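Local coordinates for protein glycerol-3-phosphate dehydrogenase [NAD(+)] 1 (Saccharomyces cerevisiae, PDB 4FGW) that catalyses the NAD-dependent interconversion of dihydroxyacetone phosphate and sn-glycerol 3-phosphate, the step that drives glycerol production and accumulation in yeast under hyperosmotic stress, at residues Gly173-Gly177 and Tyr200-Lys204; Leu179-Asn183 and Ser296-Asp301; Trp193-Ala199 and Tyr226-Ile232; Ile240-Lys245 and Ile276-Gly280; Val247-Gly251 and Leu362-Val366. All blocks are in the same frame, centred on the assembly; numbering follows the deposited sequence.

Contact 1 of 5, residues Gly173-Gly177 and Tyr200-Lys204; sequences GIQCG and YHIPK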
# COMPACT_ATOMS: atom_id res chain seq x y z
N GLY A 173 4.91 -30.11 19.99
CA GLY A 173 6.24 -29.92 20.57
C GLY A 173 7.31 -29.63 19.53
O GLY A 173 8.51 -29.76 19.81
N ILE A 174 6.89 -29.22 18.33
CA ILE A 174 7.79 -28.93 17.20
C ILE A 174 7.85 -27.45 16.89
O ILE A 174 6.84 -26.76 17.05
CB ILE A 174 7.41 -29.80 15.96
CG1 ILE A 174 5.98 -29.48 15.42
CG2 ILE A 174 7.60 -31.31 16.27
CD1 ILE A 174 5.61 -30.16 14.09
N GLN A 175 9.04 -26.95 16.45
CA GLN A 175 9.21 -25.54 16.05
C GLN A 175 8.35 -25.29 14.81
O GLN A 175 8.29 -26.16 13.93
CB GLN A 175 10.68 -25.19 15.78
CG GLN A 175 10.97 -23.69 15.68
CD GLN A 175 10.97 -22.92 17.00
OE1 GLN A 175 10.82 -23.48 18.10
NE2 GLN A 175 11.19 -21.61 16.91
N CYS A 176 7.64 -24.15 14.77
CA CYS A 176 6.73 -23.86 13.67
C CYS A 176 6.68 -22.41 13.25
O CYS A 176 6.35 -21.54 14.06
CB CYS A 176 5.33 -24.41 13.97
SG CYS A 176 4.15 -24.24 12.61
N GLY A 177 6.98 -22.18 11.98
CA GLY A 177 6.93 -20.86 11.36
C GLY A 177 5.69 -20.69 10.51
O GLY A 177 4.78 -21.51 10.57
N TYR A 200 10.18 -17.61 10.26
CA TYR A 200 10.61 -18.71 11.13
C TYR A 200 11.68 -18.22 12.10
O TYR A 200 12.68 -17.63 11.67
CB TYR A 200 11.15 -19.86 10.26
CG TYR A 200 11.63 -21.09 11.01
CD1 TYR A 200 10.74 -22.10 11.37
CD2 TYR A 200 12.99 -21.29 11.25
CE1 TYR A 200 11.19 -23.25 12.03
CE2 TYR A 200 13.44 -22.44 11.90
CZ TYR A 200 12.54 -23.41 12.29
OH TYR A 200 12.99 -24.54 12.93
N HIS A 201 11.46 -18.45 13.39
CA HIS A 201 12.43 -18.11 14.43
C HIS A 201 13.33 -19.32 14.57
O HIS A 201 12.82 -20.42 14.84
CB HIS A 201 11.76 -17.81 15.78
CG HIS A 201 10.99 -16.52 15.80
ND1 HIS A 201 9.61 -16.50 15.89
CD2 HIS A 201 11.45 -15.24 15.75
CE1 HIS A 201 9.27 -15.22 15.90
NE2 HIS A 201 10.34 -14.42 15.81
N ILE A 202 14.64 -19.15 14.34
CA ILE A 202 15.62 -20.22 14.49
C ILE A 202 15.61 -20.61 15.97
O ILE A 202 15.73 -19.72 16.82
CB ILE A 202 17.02 -19.82 13.95
CG1 ILE A 202 17.03 -19.77 12.41
CG2 ILE A 202 18.12 -20.76 14.45
CD1 ILE A 202 17.34 -18.45 11.89
N PRO A 203 15.34 -21.90 16.31
CA PRO A 203 15.25 -22.28 17.73
C PRO A 203 16.58 -22.50 18.44
O PRO A 203 17.65 -22.47 17.82
CB PRO A 203 14.40 -23.55 17.69
CG PRO A 203 14.70 -24.16 16.37
CD PRO A 203 15.11 -23.06 15.42
N LYS A 204 16.51 -22.72 19.76
CA LYS A 204 17.64 -23.01 20.65
C LYS A 204 18.19 -24.42 20.38
O LYS A 204 19.39 -24.66 20.54
CB LYS A 204 17.22 -22.85 22.13
CG LYS A 204 15.84 -23.43 22.48
CD LYS A 204 14.87 -22.39 23.08
CE LYS A 204 14.26 -21.42 22.09
NZ LYS A 204 13.21 -22.05 21.24
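Q175 has the largest share of this contact, 101 of the 252 Å² buried on the two segments together. Its CA-to-CB bond points at Y200-K204, and with chi1 in t (-167°) and chi2 at 75° the amide is carried over to the other backbone, where Q175 NE2 donates to H201 O at 2.9 Å with an N-H...O angle of 139°. The remainder of the side chain packs, Q175 CD lying 3.6 Å from P203 CB and Q175 CG 3.5 Å from Y200 OH. Y200 leaves its backbone sideways, but a chi1 in t swings the ring along 175-177, so that G177 N sits at the ring edge, 3.8 Å from Y200 CD1. G177 suits this spot: an ideal CB would lie just 3.1 Å from Y200 CB. C176 turns the other way and packs on helix 164-172. The touching parts, 175-177 and 200-204, run nearly opposite (156°) and diverge, from 4.3 Å between the CA atoms of G177 and Y200 to 7.1 Å between those of Q175 and P203. The divergence fits the end of an antiparallel pair in the Rossmann-type sheet, where the chain leaves strand 194-199 for a loop beside strand 175-180.

Contact 2 of 5, residues Leu179-Asn183 and Ser296-Asp301; sequences LSGAN and SAGVAD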
# COMPACT_ATOMS: atom_id res chain seq x y z
N LEU A 179 3.93 -19.17 6.49
CA LEU A 179 4.03 -18.78 5.08
C LEU A 179 2.75 -18.01 4.75
O LEU A 179 1.65 -18.54 4.90
CB LEU A 179 4.18 -20.02 4.16
CG LEU A 179 4.42 -19.75 2.65
CD1 LEU A 179 5.29 -20.81 2.04
CD2 LEU A 179 3.09 -19.66 1.87
N SER A 180 2.91 -16.73 4.34
CA SER A 180 1.79 -15.83 3.99
C SER A 180 2.25 -14.71 3.06
O SER A 180 3.34 -14.19 3.21
CB SER A 180 1.15 -15.25 5.25
OG SER A 180 -0.13 -14.70 5.02
N GLY A 181 1.41 -14.36 2.09
CA GLY A 181 1.71 -13.29 1.15
C GLY A 181 0.53 -12.94 0.27
O GLY A 181 -0.53 -13.54 0.41
N ALA A 182 0.69 -11.94 -0.61
CA ALA A 182 -0.34 -11.54 -1.56
C ALA A 182 -0.34 -12.59 -2.70
O ALA A 182 0.38 -12.47 -3.71
CB ALA A 182 -0.05 -10.14 -2.10
N ASN A 183 -1.10 -13.66 -2.49
CA ASN A 183 -1.17 -14.78 -3.42
C ASN A 183 -2.46 -15.58 -3.31
O ASN A 183 -3.13 -15.54 -2.29
CB ASN A 183 0.08 -15.69 -3.33
CG ASN A 183 0.46 -16.11 -1.94
OD1 ASN A 183 -0.26 -16.83 -1.25
ND2 ASN A 183 1.62 -15.69 -1.51
N SER A 296 5.46 -9.07 1.82
CA SER A 296 4.29 -9.47 1.04
C SER A 296 3.09 -9.72 1.96
O SER A 296 1.98 -9.29 1.65
CB SER A 296 4.60 -10.72 0.21
OG SER A 296 3.50 -11.05 -0.62
N ALA A 297 3.34 -10.37 3.10
CA ALA A 297 2.35 -10.70 4.12
C ALA A 297 1.68 -9.44 4.68
O ALA A 297 0.50 -9.50 5.02
CB ALA A 297 3.02 -11.46 5.24
N GLY A 298 2.43 -8.34 4.73
CA GLY A 298 1.95 -7.05 5.22
C GLY A 298 1.24 -6.23 4.17
O GLY A 298 0.17 -6.61 3.71
N VAL A 299 1.87 -5.10 3.79
CA VAL A 299 1.38 -4.10 2.83
C VAL A 299 0.80 -4.68 1.51
O VAL A 299 -0.30 -4.30 1.11
CB VAL A 299 2.41 -2.95 2.62
CG1 VAL A 299 3.64 -3.41 1.83
CG2 VAL A 299 1.76 -1.73 1.96
N ALA A 300 1.54 -5.61 0.86
CA ALA A 300 1.11 -6.21 -0.42
C ALA A 300 -0.20 -7.00 -0.26
O ALA A 300 -1.12 -6.83 -1.07
CB ALA A 300 2.21 -7.09 -0.99
N ASP A 301 -0.31 -7.79 0.82
CA ASP A 301 -1.53 -8.55 1.07
C ASP A 301 -2.72 -7.64 1.35
O ASP A 301 -3.83 -7.92 0.89
CB ASP A 301 -1.34 -9.62 2.14
CG ASP A 301 -2.24 -10.82 1.94
OD1 ASP A 301 -2.93 -10.87 0.91
OD2 ASP A 301 -2.26 -11.70 2.81
O HOH W 1 -0.69 -12.10 4.95
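This buried contact lies beside the probable substrate and catalytic site, at the seam between the NAD-binding N-terminal region and the helical C-terminal region. D301 OD2 forms a salt bridge with K152, assigned to substrate binding by similarity, and the D301 side chain also packs on K245, the presumed proton acceptor. K152 NZ also donates to G181 O, and this shared lysine is consistent with G181 O and D301 OD2, both acceptors, lying 3.5 Å apart. A water ties the segments together: it accepts from S180 OG (2.7 Å) and donates to A297 O (2.9 Å) and D301 OD2 (2.7 Å). The direct hydrogen bond runs from A182 N to S296 OG, 2.9 Å with an angle of 161°. Small residues permit the close approach: the CA atoms of G181 and A297 are 4.0 Å apart, and a CB on G181 would fall 2.8 Å from S296 OG, a clash. A182, centre of an inverse gamma turn, sets its CB 4.0 Å from A300 CB. Residues 296-300 form a wider, pi-type turn, with D301 N bonded to S296 O at 2.9 Å. Strand 175-180 thus ends against helix 296-307, with strand 194-199 alongside, where T197 OG1 accepts from A297 N; I238 of helix 235-257 packs on S180 and A297, while N263 of the second subunit packs on A182.

Contact 3 of 5, residues Trp193-Ala199 and Tyr226-Ile232; sequences WSETTVA and YFHVSVI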
# COMPACT_ATOMS: atom_id res chain seq x y z
N TRP A 193 3.25 -14.97 -11.82
CA TRP A 193 4.13 -14.34 -10.84
C TRP A 193 3.45 -13.60 -9.67
O TRP A 193 2.61 -12.72 -9.86
CB TRP A 193 5.22 -13.48 -11.52
CG TRP A 193 6.16 -12.88 -10.53
CD1 TRP A 193 7.16 -13.51 -9.85
CD2 TRP A 193 6.12 -11.54 -10.02
NE1 TRP A 193 7.78 -12.64 -8.99
CE2 TRP A 193 7.17 -11.41 -9.08
CE3 TRP A 193 5.32 -10.41 -10.29
CZ2 TRP A 193 7.44 -10.21 -8.42
CZ3 TRP A 193 5.59 -9.22 -9.64
CH2 TRP A 193 6.65 -9.12 -8.73
N SER A 194 3.86 -13.97 -8.46
CA SER A 194 3.44 -13.39 -7.20
C SER A 194 4.57 -13.61 -6.18
O SER A 194 5.63 -14.16 -6.53
CB SER A 194 2.12 -13.99 -6.70
OG SER A 194 2.21 -15.38 -6.43
N GLU A 195 4.37 -13.13 -4.94
CA GLU A 195 5.35 -13.26 -3.88
C GLU A 195 4.73 -13.86 -2.63
O GLU A 195 3.50 -13.91 -2.49
CB GLU A 195 5.92 -11.88 -3.51
CG GLU A 195 6.64 -11.13 -4.62
CD GLU A 195 7.21 -9.80 -4.17
OE1 GLU A 195 8.39 -9.53 -4.48
OE2 GLU A 195 6.49 -9.04 -3.49
N THR A 196 5.60 -14.27 -1.69
CA THR A 196 5.23 -14.72 -0.36
C THR A 196 6.33 -14.42 0.63
O THR A 196 7.51 -14.34 0.26
CB THR A 196 4.74 -16.19 -0.32
OG1 THR A 196 3.83 -16.32 0.77
CG2 THR A 196 5.88 -17.21 -0.13
N THR A 197 5.93 -14.30 1.91
CA THR A 197 6.84 -14.16 3.03
C THR A 197 6.80 -15.51 3.75
O THR A 197 5.74 -16.12 3.87
CB THR A 197 6.42 -13.06 4.00
OG1 THR A 197 5.85 -11.95 3.31
CG2 THR A 197 7.56 -12.61 4.89
N VAL A 198 7.98 -15.97 4.18
CA VAL A 198 8.16 -17.15 5.01
C VAL A 198 8.82 -16.62 6.28
O VAL A 198 9.88 -15.98 6.21
CB VAL A 198 8.97 -18.31 4.35
CG1 VAL A 198 9.12 -19.48 5.32
CG2 VAL A 198 8.31 -18.78 3.06
N ALA A 199 8.18 -16.85 7.44
CA ALA A 199 8.72 -16.42 8.73
C ALA A 199 9.01 -17.61 9.61
O ALA A 199 8.20 -18.53 9.69
CB ALA A 199 7.76 -15.47 9.42
N TYR A 226 8.65 -17.83 -10.53
CA TYR A 226 7.27 -17.34 -10.57
C TYR A 226 6.69 -17.11 -9.15
O TYR A 226 5.53 -16.71 -9.01
CB TYR A 226 6.38 -18.33 -11.35
CG TYR A 226 6.26 -19.71 -10.72
CD1 TYR A 226 5.30 -19.96 -9.74
CD2 TYR A 226 7.09 -20.75 -11.11
CE1 TYR A 226 5.19 -21.22 -9.15
CE2 TYR A 226 6.98 -22.02 -10.54
CZ TYR A 226 6.02 -22.25 -9.56
OH TYR A 226 5.91 -23.50 -8.98
N PHE A 227 7.46 -17.41 -8.10
CA PHE A 227 6.99 -17.30 -6.72
C PHE A 227 8.14 -16.81 -5.84
O PHE A 227 8.88 -17.62 -5.28
CB PHE A 227 6.46 -18.67 -6.24
CG PHE A 227 5.68 -18.72 -4.95
CD1 PHE A 227 4.54 -17.93 -4.77
CD2 PHE A 227 6.02 -19.63 -3.95
CE1 PHE A 227 3.78 -18.03 -3.61
CE2 PHE A 227 5.25 -19.73 -2.79
CZ PHE A 227 4.13 -18.94 -2.64
N HIS A 228 8.30 -15.47 -5.77
CA HIS A 228 9.38 -14.84 -5.00
C HIS A 228 9.17 -15.01 -3.50
O HIS A 228 8.09 -14.73 -2.98
CB HIS A 228 9.57 -13.37 -5.39
CG HIS A 228 10.24 -13.15 -6.72
ND1 HIS A 228 10.43 -14.18 -7.62
CD2 HIS A 228 10.74 -12.01 -7.24
CE1 HIS A 228 11.04 -13.64 -8.66
NE2 HIS A 228 11.25 -12.34 -8.48
N VAL A 229 10.22 -15.49 -2.81
CA VAL A 229 10.17 -15.75 -1.38
C VAL A 229 11.14 -14.86 -0.61
O VAL A 229 12.31 -14.74 -0.98
CB VAL A 229 10.37 -17.27 -1.07
CG1 VAL A 229 10.62 -17.54 0.41
CG2 VAL A 229 9.17 -18.08 -1.55
N SER A 230 10.63 -14.23 0.46
CA SER A 230 11.42 -13.44 1.39
C SER A 230 11.32 -14.16 2.74
O SER A 230 10.20 -14.39 3.22
CB SER A 230 10.89 -12.02 1.49
OG SER A 230 11.50 -11.33 2.58
N VAL A 231 12.45 -14.56 3.32
CA VAL A 231 12.50 -15.28 4.59
C VAL A 231 12.90 -14.35 5.73
O VAL A 231 13.94 -13.69 5.67
CB VAL A 231 13.37 -16.57 4.57
CG1 VAL A 231 13.04 -17.46 5.77
CG2 VAL A 231 13.17 -17.34 3.27
N ILE A 232 12.05 -14.28 6.76
CA ILE A 232 12.25 -13.44 7.95
C ILE A 232 12.04 -14.25 9.24
O ILE A 232 11.80 -15.46 9.17
CB ILE A 232 11.36 -12.15 7.90
CG1 ILE A 232 9.85 -12.48 7.88
CG2 ILE A 232 11.77 -11.23 6.74
CD1 ILE A 232 8.93 -11.39 8.38
O HOH W 2 3.09 -17.19 -8.07
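Strands 194-199 and 227-232 are the two parallel strands of a beta-alpha-beta unit, joined through helix 215-222, at one end of the Rossmann-type sheet. Their axes approach to 4.6 Å at 25°, and six bridges run from S194-F227 to A199-I232. The ladder is the usual parallel one, in which alternate residues of 193-199 supply both N and O: S194 N to Y226 O (3.3 Å), H228 N to S194 O (3.1 Å), T196 N to H228 O (2.8 Å), S230 N to T196 O (3.1 Å), V198 N to S230 O (2.9 Å) and I232 N to V198 O (2.8 Å). The intervening T197 and A199 bond instead, through their backbones, to S180 and A178 of strand 175-180. Several polar side-chain ends find their partners outside the pair: E195 OE2 by a salt bridge to R270 of the second subunit, H228 NE2 by P380 O of that subunit, S230 OG by E295, and Y226 OH by E55. T197 OG1 accepts from A297 N. On the face of T196 and V198, V198 CG2 meets V229 CG1 at 3.7 Å, while F227 reaches W45, a probable NAD(+)-binding residue. The W193 edge points at the H228 face (T-shaped), the centroids of the five-membered W193 ring and the H228 ring 4.4 Å apart, planes at 78°. A water accepts from S194 OG at 2.6 Å and donates to Y226 O at 2.7 Å.

Contact 4 of 5, residues Ile240-Lys245 and Ile276-Gly280; sequences ICGALK and IIRFG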
# COMPACT_ATOMS: atom_id res chain seq x y z
N ILE A 240 -0.82 -11.79 11.82
CA ILE A 240 -1.89 -10.85 12.15
C ILE A 240 -2.46 -10.11 10.94
O ILE A 240 -3.67 -9.86 10.89
CB ILE A 240 -1.62 -9.98 13.40
CG1 ILE A 240 -0.58 -8.90 13.14
CG2 ILE A 240 -1.28 -10.83 14.65
CD1 ILE A 240 -1.11 -7.60 13.43
N CYS A 241 -1.60 -9.83 9.94
CA CYS A 241 -1.94 -9.18 8.68
C CYS A 241 -3.00 -9.98 7.92
O CYS A 241 -3.97 -9.39 7.45
CB CYS A 241 -0.69 -8.99 7.82
SG CYS A 241 0.52 -7.83 8.50
N GLY A 242 -2.81 -11.31 7.83
CA GLY A 242 -3.70 -12.25 7.14
C GLY A 242 -5.15 -12.26 7.60
O GLY A 242 -6.04 -12.64 6.83
N ALA A 243 -5.39 -11.85 8.86
CA ALA A 243 -6.72 -11.74 9.43
C ALA A 243 -7.22 -10.30 9.35
O ALA A 243 -8.30 -10.07 8.79
CB ALA A 243 -6.72 -12.22 10.87
N LEU A 244 -6.44 -9.32 9.88
CA LEU A 244 -6.78 -7.89 9.97
C LEU A 244 -7.05 -7.14 8.67
O LEU A 244 -7.88 -6.22 8.67
CB LEU A 244 -5.81 -7.13 10.89
CG LEU A 244 -5.67 -7.65 12.34
CD1 LEU A 244 -4.81 -6.73 13.16
CD2 LEU A 244 -7.03 -7.83 13.01
N LYS A 245 -6.40 -7.56 7.57
CA LYS A 245 -6.56 -6.97 6.23
C LYS A 245 -8.02 -6.98 5.77
O LYS A 245 -8.45 -6.07 5.07
CB LYS A 245 -5.64 -7.65 5.18
CG LYS A 245 -5.99 -9.13 4.92
CD LYS A 245 -5.06 -9.81 3.95
CE LYS A 245 -5.53 -11.21 3.63
NZ LYS A 245 -6.74 -11.19 2.78
N ILE A 276 -2.99 -2.20 11.96
CA ILE A 276 -2.42 -3.55 11.91
C ILE A 276 -1.06 -3.53 12.64
O ILE A 276 -0.80 -4.41 13.46
CB ILE A 276 -2.32 -4.08 10.45
CG1 ILE A 276 -3.74 -4.25 9.82
CG2 ILE A 276 -1.53 -5.40 10.39
CD1 ILE A 276 -3.80 -4.56 8.29
N ILE A 277 -0.22 -2.50 12.39
CA ILE A 277 1.08 -2.32 13.05
C ILE A 277 0.87 -2.18 14.56
O ILE A 277 1.52 -2.88 15.35
CB ILE A 277 1.87 -1.12 12.45
CG1 ILE A 277 2.25 -1.38 10.98
CG2 ILE A 277 3.10 -0.76 13.31
CD1 ILE A 277 2.51 -0.15 10.12
N ARG A 278 -0.05 -1.27 14.96
CA ARG A 278 -0.39 -0.96 16.34
C ARG A 278 -0.88 -2.20 17.07
O ARG A 278 -0.46 -2.42 18.21
CB ARG A 278 -1.43 0.17 16.37
CG ARG A 278 -1.72 0.75 17.76
CD ARG A 278 -2.74 1.87 17.70
NE ARG A 278 -2.30 2.97 16.83
CZ ARG A 278 -3.09 3.61 15.97
NH1 ARG A 278 -4.37 3.29 15.87
NH2 ARG A 278 -2.60 4.58 15.22
N PHE A 279 -1.74 -3.02 16.42
CA PHE A 279 -2.29 -4.25 16.98
C PHE A 279 -1.18 -5.27 17.22
O PHE A 279 -1.13 -5.88 18.29
CB PHE A 279 -3.39 -4.84 16.08
CG PHE A 279 -4.19 -5.95 16.72
CD1 PHE A 279 -5.41 -5.69 17.33
CD2 PHE A 279 -3.72 -7.26 16.73
CE1 PHE A 279 -6.14 -6.71 17.94
CE2 PHE A 279 -4.45 -8.28 17.34
CZ PHE A 279 -5.66 -8.00 17.94
N GLY A 280 -0.33 -5.47 16.22
CA GLY A 280 0.79 -6.39 16.28
C GLY A 280 1.74 -6.10 17.43
O GLY A 280 2.02 -6.98 18.24
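Apolar packing accounts for this helix pair, which buries 325 Å² and has no hydrogen bond across it. I276 is central, with 99 Å² covered: its CG2 lies 3.7 Å from C241 SG and 3.8 Å from I240 CD1, and its CG1 3.7 Å from L244 CB. L244 CD1 rests 3.7 Å from F279 CG, and I240 CD1 is 4.2 Å from F279 CD2. Side chain also meets backbone. I240 CD1 comes within 3.2 Å of I276 O and 3.6 Å of G280 N, an approach that the missing side chain of G280 allows, since a CB there would be 3.3 Å from I240 CD1; the backbone N of K245 is 4.0 Å from I276 CD1. As for polar groups, K245 NZ is hydrogen-bonded to T305 OG1, outside the pair. The axes of the two segments cross at 131° and come no closer than 10.3 Å, a spacing filled by these branched and aromatic residues. Such crossed packing belongs to the all-helical C-terminal domain, where helix 235-257 carries K245, the proton acceptor by similarity.

Contact 5 of 5, residues Val247-Gly251 and Leu362-Val366; sequences VVALG and LFEAV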
# COMPACT_ATOMS: atom_id res chain seq x y z
N VAL A 247 -10.74 -6.73 7.68
CA VAL A 247 -11.50 -5.71 8.42
C VAL A 247 -11.29 -4.38 7.68
O VAL A 247 -12.27 -3.66 7.44
CB VAL A 247 -11.07 -5.62 9.92
CG1 VAL A 247 -11.78 -4.47 10.63
CG2 VAL A 247 -11.33 -6.94 10.64
N VAL A 248 -10.04 -4.11 7.27
CA VAL A 248 -9.67 -2.92 6.49
C VAL A 248 -10.36 -2.93 5.11
O VAL A 248 -10.90 -1.90 4.69
CB VAL A 248 -8.12 -2.77 6.38
CG1 VAL A 248 -7.75 -1.46 5.67
CG2 VAL A 248 -7.46 -2.84 7.75
N ALA A 249 -10.37 -4.10 4.42
CA ALA A 249 -11.01 -4.26 3.11
C ALA A 249 -12.50 -3.89 3.15
O ALA A 249 -13.03 -3.37 2.16
CB ALA A 249 -10.83 -5.69 2.61
N LEU A 250 -13.16 -4.12 4.30
CA LEU A 250 -14.57 -3.75 4.50
C LEU A 250 -14.72 -2.23 4.49
O LEU A 250 -15.58 -1.72 3.78
CB LEU A 250 -15.16 -4.36 5.78
CG LEU A 250 -15.39 -5.89 5.80
CD1 LEU A 250 -15.68 -6.37 7.19
CD2 LEU A 250 -16.54 -6.29 4.88
N GLY A 251 -13.83 -1.52 5.20
CA GLY A 251 -13.79 -0.06 5.25
C GLY A 251 -13.56 0.56 3.88
O GLY A 251 -14.13 1.62 3.60
N LEU A 362 -10.67 2.67 13.34
CA LEU A 362 -11.10 2.06 12.08
C LEU A 362 -11.69 0.67 12.29
O LEU A 362 -12.77 0.39 11.76
CB LEU A 362 -10.00 2.05 11.00
CG LEU A 362 -10.36 1.37 9.66
CD1 LEU A 362 -11.45 2.15 8.91
CD2 LEU A 362 -9.14 1.18 8.81
N PHE A 363 -11.01 -0.19 13.09
CA PHE A 363 -11.49 -1.53 13.45
C PHE A 363 -12.84 -1.41 14.15
O PHE A 363 -13.76 -2.17 13.83
CB PHE A 363 -10.48 -2.28 14.34
CG PHE A 363 -9.16 -2.71 13.71
CD1 PHE A 363 -8.12 -3.19 14.49
CD2 PHE A 363 -8.96 -2.62 12.33
CE1 PHE A 363 -6.90 -3.58 13.91
CE2 PHE A 363 -7.75 -3.01 11.76
CZ PHE A 363 -6.73 -3.49 12.55
N GLU A 364 -12.99 -0.41 15.05
CA GLU A 364 -14.23 -0.15 15.78
C GLU A 364 -15.33 0.33 14.83
O GLU A 364 -16.45 -0.16 14.93
CB GLU A 364 -14.02 0.85 16.93
CG GLU A 364 -15.23 0.97 17.84
CD GLU A 364 -15.27 2.15 18.79
OE1 GLU A 364 -14.30 2.94 18.83
OE2 GLU A 364 -16.29 2.28 19.51
N ALA A 365 -15.01 1.27 13.92
CA ALA A 365 -15.93 1.84 12.93
C ALA A 365 -16.54 0.77 12.03
O ALA A 365 -17.76 0.75 11.86
CB ALA A 365 -15.22 2.89 12.10
N VAL A 366 -15.71 -0.16 11.49
CA VAL A 366 -16.13 -1.28 10.65
C VAL A 366 -17.13 -2.16 11.44
O VAL A 366 -18.21 -2.44 10.93
CB VAL A 366 -14.92 -2.09 10.09
CG1 VAL A 366 -15.36 -3.37 9.39
CG2 VAL A 366 -14.08 -1.23 9.15
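Two helical segments cross at 67°, their axes 9.3 Å apart at the closest, with the nearest CA pairs V247-F363 at 6.5 Å and G251-V366 at 6.0 Å. The shorter spacing falls at G251, where an ideal CB would be 3.4 Å from L362 CD1 and 3.6 Å from V366 CG2. Within 362-366, V366 N bonds to L362 O at 3.0 Å, whereas the bonds from L250 N and G251 N to V247 O are weak. No hydrogen bond crosses the interface, which joins helix 235-257 to helix 361-371 inside the all-helical C-terminal domain of the 6-phosphogluconate dehydrogenase type. V366 loses 76 Å² here: its CG1 lies 3.7 Å from L250 CD1 and 3.9 Å from V247 CG1, while its CG2 is 3.5 Å from V247 O. The F363 ring presents its edge to V248 CG2, 4.0 Å from F363 CE2, and its CD2 is 3.8 Å from V247 CG1. V248 CG1 completes the row 4.3 Å from L362 CD2, with I268 of helix 261-283 packing on both residues.

In the fold
Contacts 1, 2 and 3 share the N-terminal sheet. Contact 1 lies towards the beginning of strand 175-180 and contact 2 at its end, their centres 21 Å apart, and contact 3 joins the next two strands, its centre 8 Å from that of contact 2. Contact 1 alternates with contacts 2 and 3 in sequence and closes before 4 and 5 open. Contacts 4 and 5, alternating with each other, share helix 235-257 in the C-terminal region, their centres 12 Å apart. Contact 2, with its segments 113 residues apart at the closest ends, spans both regions; it encloses contacts 3 and 4 and touches both, through S180-T197 and D301-K245. The presumed catalytic site thus falls where sheet and helices meet.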